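Local coordinates for colicin-B (Escherichia coli, PDB 1RH1), which kills susceptible bacteria by forming channels that depolarize the cytoplasmic membrane and dissipate cellular energy, at residues W86-W94 with L225-V236. Residues are numbered along the deposited sequence; the frame is centred on the assembly and turned at random.
Sequences WSVSVHSPW and LVLSVGQMNTPV
Leu225 lays its CD1 methyl over one face of the Trp86 indole, toward the rim of the ring and 3.7 Å from Val88 CG1. At Val226 the backbone takes over: its O accepts a nearly straight bond from Val88 N (170°). Leu227 shares a face of the sheet with Val88, and its CD2 methyl touches both Val88 CG2 and Val90 CG2. Ser228 N returns a bond of 2.9 Å to Val88 O, while Ser228 O receives Val90 N from above its carbonyl plane. This alternation illustrates parallel pairing inside a mixed sheet, in which strand 87-90 is flanked by strands 62-64 and 225-228. Beyond Val229 the chain loops out and comes back at Met232, whose CE packs 3.7 Å from Val90 CG1. Met232 O accepts Ser92 N and also sits 3.0 Å above the centre of the His91 ring. His91 NE2 donates to Thr234 O over 3.0 Å, in the ring plane and on a carbonyl lone pair; with ND1 against Ser92 O, both ring nitrogens face carbonyl oxygens, which fixes the imidazole's rotation and would be expected to favour the doubly protonated, cationic ring. Val236, with CG1 anti to its backbone N (-169°), sets that methyl squarely over the six-membered ring of Trp94, 3.7 Å from the centroid.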
ATOM      1  N   TRP A  86     -35.009  -0.279  -8.898  1.00  5.42           N
ATOM      2  CA  TRP A  86     -34.483   0.885  -8.220  1.00  4.38           C
ATOM      3  C   TRP A  86     -34.772   2.273  -8.789  1.00  6.51           C
ATOM      4  O   TRP A  86     -34.603   2.479  -9.992  1.00  7.91           O
ATOM      5  CB  TRP A  86     -33.003   0.623  -8.174  1.00  6.21           C
ATOM      6  CG  TRP A  86     -32.445   0.333  -6.817  1.00  7.25           C
ATOM      7  CD1 TRP A  86     -33.127   0.618  -5.660  1.00  8.77           C
ATOM      8  CD2 TRP A  86     -31.199  -0.160  -6.605  1.00  6.71           C
ATOM      9  NE1 TRP A  86     -32.294   0.313  -4.691  1.00 10.77           N
ATOM     10  CE2 TRP A  86     -31.141  -0.147  -5.203  1.00  4.84           C
ATOM     11  CE3 TRP A  86     -30.126  -0.597  -7.364  1.00  4.30           C
ATOM     12  CZ2 TRP A  86     -30.010  -0.570  -4.524  1.00  2.00           C
ATOM     13  CZ3 TRP A  86     -28.982  -1.020  -6.674  1.00  7.55           C
ATOM     14  CH2 TRP A  86     -28.925  -1.007  -5.273  1.00  2.00           C
ATOM     15  N   SER A  87     -35.142   3.280  -7.988  1.00  6.58           N
ATOM     16  CA  SER A  87     -35.344   4.646  -8.493  1.00  5.05           C
ATOM     17  C   SER A  87     -35.229   5.665  -7.375  1.00  5.03           C
ATOM     18  O   SER A  87     -35.974   5.613  -6.395  1.00  6.15           O
ATOM     19  CB  SER A  87     -36.731   4.885  -9.113  1.00  5.30           C
ATOM     20  OG  SER A  87     -37.062   4.168 -10.293  1.00 10.87           O
ATOM     21  N   VAL A  88     -34.310   6.620  -7.520  1.00  3.16           N
ATOM     22  CA  VAL A  88     -34.119   7.695  -6.547  1.00  4.88           C
ATOM     23  C   VAL A  88     -34.219   9.069  -7.202  1.00  2.61           C
ATOM     24  O   VAL A  88     -33.963   9.194  -8.398  1.00  6.04           O
ATOM     25  CB  VAL A  88     -32.737   7.574  -5.873  1.00  2.00           C
ATOM     26  CG1 VAL A  88     -32.595   6.195  -5.279  1.00  5.05           C
ATOM     27  CG2 VAL A  88     -31.620   7.730  -6.870  1.00  5.05           C
ATOM     28  N   SER A  89     -34.590  10.118  -6.469  1.00  5.10           N
ATOM     29  CA  SER A  89     -34.572  11.480  -6.989  1.00  3.87           C
ATOM     30  C   SER A  89     -33.275  12.201  -6.616  1.00  2.00           C
ATOM     31  O   SER A  89     -32.830  12.144  -5.475  1.00  4.63           O
ATOM     32  CB  SER A  89     -35.756  12.275  -6.433  1.00  4.09           C
ATOM     33  OG  SER A  89     -35.927  13.549  -7.062  1.00  8.41           O
ATOM     34  N   VAL A  90     -32.613  12.892  -7.551  1.00  4.46           N
ATOM     35  CA  VAL A  90     -31.422  13.696  -7.264  1.00  4.41           C
ATOM     36  C   VAL A  90     -31.874  15.141  -6.987  1.00  6.41           C
ATOM     37  O   VAL A  90     -32.615  15.739  -7.782  1.00  4.70           O
ATOM     38  CB  VAL A  90     -30.472  13.607  -8.482  1.00  2.00           C
ATOM     39  CG1 VAL A  90     -29.234  14.405  -8.283  1.00  2.00           C
ATOM     40  CG2 VAL A  90     -29.923  12.222  -8.594  1.00  2.00           C
ATOM     41  N   HIS A  91     -31.515  15.710  -5.822  1.00  4.56           N
ATOM     42  CA  HIS A  91     -31.877  17.093  -5.515  1.00  6.01           C
ATOM     43  C   HIS A  91     -30.647  17.935  -5.186  1.00  6.75           C
ATOM     44  O   HIS A  91     -29.577  17.429  -4.840  1.00  9.99           O
ATOM     45  CB  HIS A  91     -32.847  17.138  -4.345  1.00  6.40           C
ATOM     46  CG  HIS A  91     -33.524  18.489  -4.100  1.00  8.66           C
ATOM     47  ND1 HIS A  91     -32.982  19.601  -3.600  1.00  8.44           N
ATOM     48  CD2 HIS A  91     -34.851  18.758  -4.366  1.00  9.93           C
ATOM     49  CE1 HIS A  91     -33.927  20.512  -3.559  1.00 12.09           C
ATOM     50  NE2 HIS A  91     -35.048  20.006  -4.020  1.00 12.35           N
ATOM     51  N   SER A  92     -30.794  19.254  -5.379  1.00  7.75           N
ATOM     52  CA  SER A  92     -29.780  20.272  -5.149  1.00  6.97           C
ATOM     53  C   SER A  92     -29.492  20.393  -3.664  1.00  7.78           C
ATOM     54  O   SER A  92     -30.267  19.829  -2.886  1.00 13.46           O
ATOM     55  CB  SER A  92     -30.306  21.577  -5.683  1.00 10.40           C
ATOM     56  OG  SER A  92     -29.243  22.311  -6.274  1.00 21.43           O
ATOM     57  N   PRO A  93     -28.448  21.062  -3.159  1.00  7.58           N
ATOM     58  CA  PRO A  93     -28.278  21.311  -1.739  1.00  6.39           C
ATOM     59  C   PRO A  93     -29.496  21.826  -0.992  1.00  8.70           C
ATOM     60  O   PRO A  93     -30.164  22.799  -1.365  1.00 12.79           O
ATOM     61  CB  PRO A  93     -27.098  22.247  -1.691  1.00  2.81           C
ATOM     62  CG  PRO A  93     -26.197  21.589  -2.698  1.00  5.57           C
ATOM     63  CD  PRO A  93     -27.178  21.303  -3.842  1.00  6.18           C
ATOM     64  N   TRP A  94     -29.820  20.999   0.005  1.00  8.77           N
ATOM     65  CA  TRP A  94     -30.856  21.276   0.991  1.00  8.61           C
ATOM     66  C   TRP A  94     -30.587  20.446   2.252  1.00  7.31           C
ATOM     67  O   TRP A  94     -29.997  19.364   2.187  1.00  9.07           O
ATOM     68  CB  TRP A  94     -32.221  20.929   0.403  1.00  8.04           C
ATOM     69  CG  TRP A  94     -33.387  21.157   1.346  1.00  6.49           C
ATOM     70  CD1 TRP A  94     -34.015  22.364   1.411  1.00  4.95           C
ATOM     71  CD2 TRP A  94     -33.921  20.234   2.208  1.00  7.32           C
ATOM     72  NE1 TRP A  94     -34.954  22.223   2.319  1.00  7.49           N
ATOM     73  CE2 TRP A  94     -34.935  20.979   2.820  1.00  5.32           C
ATOM     74  CE3 TRP A  94     -33.700  18.903   2.563  1.00  3.29           C
ATOM     75  CZ2 TRP A  94     -35.742  20.398   3.793  1.00  5.84           C
ATOM     76  CZ3 TRP A  94     -34.507  18.328   3.533  1.00  2.32           C
ATOM     77  CH2 TRP A  94     -35.518  19.065   4.144  1.00  4.31           C
ATOM     78  N   LEU A 225     -29.193   1.919 -11.222  1.00  6.77           N
ATOM     79  CA  LEU A 225     -30.042   2.808 -10.440  1.00  4.07           C
ATOM     80  C   LEU A 225     -30.692   3.819 -11.370  1.00  5.18           C
ATOM     81  O   LEU A 225     -30.073   4.266 -12.338  1.00  5.33           O
ATOM     82  CB  LEU A 225     -29.191   3.492  -9.389  1.00  2.00           C
ATOM     83  CG  LEU A 225     -29.842   4.490  -8.461  1.00  2.00           C
ATOM     84  CD1 LEU A 225     -30.955   3.885  -7.642  1.00  2.00           C
ATOM     85  CD2 LEU A 225     -28.760   4.990  -7.549  1.00  2.00           C
ATOM     86  N   VAL A 226     -31.971   4.121 -11.154  1.00  3.05           N
ATOM     87  CA  VAL A 226     -32.647   5.087 -11.994  1.00  2.50           C
ATOM     88  C   VAL A 226     -32.543   6.387 -11.242  1.00  3.00           C
ATOM     89  O   VAL A 226     -32.875   6.444 -10.059  1.00  6.05           O
ATOM     90  CB  VAL A 226     -34.117   4.663 -12.203  1.00  2.00           C
ATOM     91  CG1 VAL A 226     -34.985   5.815 -12.652  1.00  3.48           C
ATOM     92  CG2 VAL A 226     -34.186   3.677 -13.338  1.00  2.00           C
ATOM     93  N   LEU A 227     -32.062   7.428 -11.924  1.00  3.40           N
ATOM     94  CA  LEU A 227     -31.935   8.747 -11.312  1.00  2.92           C
ATOM     95  C   LEU A 227     -32.917   9.720 -11.950  1.00  2.92           C
ATOM     96  O   LEU A 227     -32.890   9.983 -13.147  1.00  2.82           O
ATOM     97  CB  LEU A 227     -30.502   9.218 -11.488  1.00  2.00           C
ATOM     98  CG  LEU A 227     -29.463   8.320 -10.850  1.00  2.00           C
ATOM     99  CD1 LEU A 227     -28.192   8.304 -11.661  1.00  2.00           C
ATOM    100  CD2 LEU A 227     -29.273   8.778  -9.426  1.00  2.00           C
ATOM    101  N   SER A 228     -33.845  10.215 -11.145  1.00  2.00           N
ATOM    102  CA  SER A 228     -34.826  11.168 -11.592  1.00  2.00           C
ATOM    103  C   SER A 228     -34.315  12.559 -11.228  1.00  5.28           C
ATOM    104  O   SER A 228     -34.437  13.060 -10.102  1.00  2.88           O
ATOM    105  CB  SER A 228     -36.139  10.843 -10.913  1.00  4.11           C
ATOM    106  OG  SER A 228     -37.160  11.757 -11.286  1.00 10.85           O
ATOM    107  N   VAL A 229     -33.704  13.178 -12.245  1.00 10.07           N
ATOM    108  CA  VAL A 229     -33.069  14.481 -12.096  1.00  8.39           C
ATOM    109  C   VAL A 229     -33.942  15.663 -12.439  1.00 12.35           C
ATOM    110  O   VAL A 229     -33.477  16.804 -12.411  1.00 13.51           O
ATOM    111  CB  VAL A 229     -31.806  14.609 -12.961  1.00  7.68           C
ATOM    112  CG1 VAL A 229     -30.884  13.428 -12.663  1.00 12.45           C
ATOM    113  CG2 VAL A 229     -32.186  14.734 -14.428  1.00  6.15           C
ATOM    114  N   GLY A 230     -35.198  15.372 -12.781  1.00 14.55           N
ATOM    115  CA  GLY A 230     -36.169  16.373 -13.207  1.00 13.88           C
ATOM    116  C   GLY A 230     -36.401  17.526 -12.255  1.00 12.92           C
ATOM    117  O   GLY A 230     -36.104  18.668 -12.577  1.00 14.13           O
ATOM    118  N   GLN A 231     -36.891  17.224 -11.061  1.00 15.88           N
ATOM    119  CA  GLN A 231     -37.282  18.234 -10.095  1.00 16.41           C
ATOM    120  C   GLN A 231     -36.277  18.420  -8.977  1.00 14.16           C
ATOM    121  O   GLN A 231     -36.533  18.355  -7.768  1.00 15.72           O
ATOM    122  CB  GLN A 231     -38.655  17.849  -9.566  1.00 18.73           C
ATOM    123  CG  GLN A 231     -38.765  16.462  -8.979  1.00 23.34           C
ATOM    124  CD  GLN A 231     -40.191  16.186  -8.558  1.00 27.68           C
ATOM    125  OE1 GLN A 231     -40.768  16.839  -7.673  1.00 24.45           O
ATOM    126  NE2 GLN A 231     -40.738  15.180  -9.247  1.00 28.72           N
ATOM    127  N   MET A 232     -35.111  18.759  -9.520  1.00 13.88           N
ATOM    128  CA  MET A 232     -33.933  18.986  -8.730  1.00 11.78           C
ATOM    129  C   MET A 232     -34.020  20.215  -7.848  1.00 10.91           C
ATOM    130  O   MET A 232     -33.412  20.237  -6.788  1.00 14.30           O
ATOM    131  CB  MET A 232     -32.758  19.073  -9.689  1.00  8.88           C
ATOM    132  CG  MET A 232     -31.457  19.085  -8.939  1.00  2.00           C
ATOM    133  SD  MET A 232     -30.242  18.054  -9.744  1.00  2.00           S
ATOM    134  CE  MET A 232     -29.175  18.063  -8.349  1.00  2.39           C
ATOM    135  N   ASN A 233     -34.767  21.252  -8.201  1.00 15.89           N
ATOM    136  CA  ASN A 233     -34.808  22.439  -7.360  1.00 18.41           C
ATOM    137  C   ASN A 233     -36.136  22.742  -6.704  1.00 21.14           C
ATOM    138  O   ASN A 233     -36.292  23.834  -6.151  1.00 24.65           O
ATOM    139  CB  ASN A 233     -34.356  23.667  -8.169  1.00 19.21           C
ATOM    140  CG  ASN A 233     -32.837  23.724  -8.279  1.00 23.43           C
ATOM    141  OD1 ASN A 233     -32.253  23.494  -9.345  1.00 25.11           O
ATOM    142  ND2 ASN A 233     -32.171  24.030  -7.156  1.00 23.64           N
ATOM    143  N   THR A 234     -37.088  21.801  -6.710  1.00 21.01           N
ATOM    144  CA  THR A 234     -38.390  22.036  -6.093  1.00 23.68           C
ATOM    145  C   THR A 234     -38.296  22.392  -4.617  1.00 24.04           C
ATOM    146  O   THR A 234     -37.360  21.955  -3.943  1.00 24.81           O
ATOM    147  CB  THR A 234     -39.315  20.809  -6.197  1.00 26.60           C
ATOM    148  OG1 THR A 234     -38.659  19.727  -5.540  1.00 28.93           O
ATOM    149  CG2 THR A 234     -39.697  20.523  -7.638  1.00 26.48           C
ATOM    150  N   PRO A 235     -39.222  23.203  -4.091  1.00 22.51           N
ATOM    151  CA  PRO A 235     -39.399  23.415  -2.660  1.00 24.61           C
ATOM    152  C   PRO A 235     -39.515  22.115  -1.876  1.00 25.64           C
ATOM    153  O   PRO A 235     -40.277  21.205  -2.238  1.00 28.56           O
ATOM    154  CB  PRO A 235     -40.629  24.288  -2.595  1.00 23.50           C
ATOM    155  CG  PRO A 235     -40.469  25.144  -3.826  1.00 24.08           C
ATOM    156  CD  PRO A 235     -40.085  24.098  -4.856  1.00 22.16           C
ATOM    157  N   VAL A 236     -38.669  22.017  -0.844  1.00 23.75           N
ATOM    158  CA  VAL A 236     -38.663  20.837   0.008  1.00 25.40           C
ATOM    159  C   VAL A 236     -39.032  21.328   1.381  1.00 26.22           C
ATOM    160  O   VAL A 236     -38.160  21.872   2.057  1.00 30.02           O
ATOM    161  CB  VAL A 236     -37.276  20.172   0.119  1.00 24.07           C
ATOM    162  CG1 VAL A 236     -37.459  18.823   0.806  1.00 27.31           C
ATOM    163  CG2 VAL A 236     -36.617  20.023  -1.231  1.00 26.07           C
TER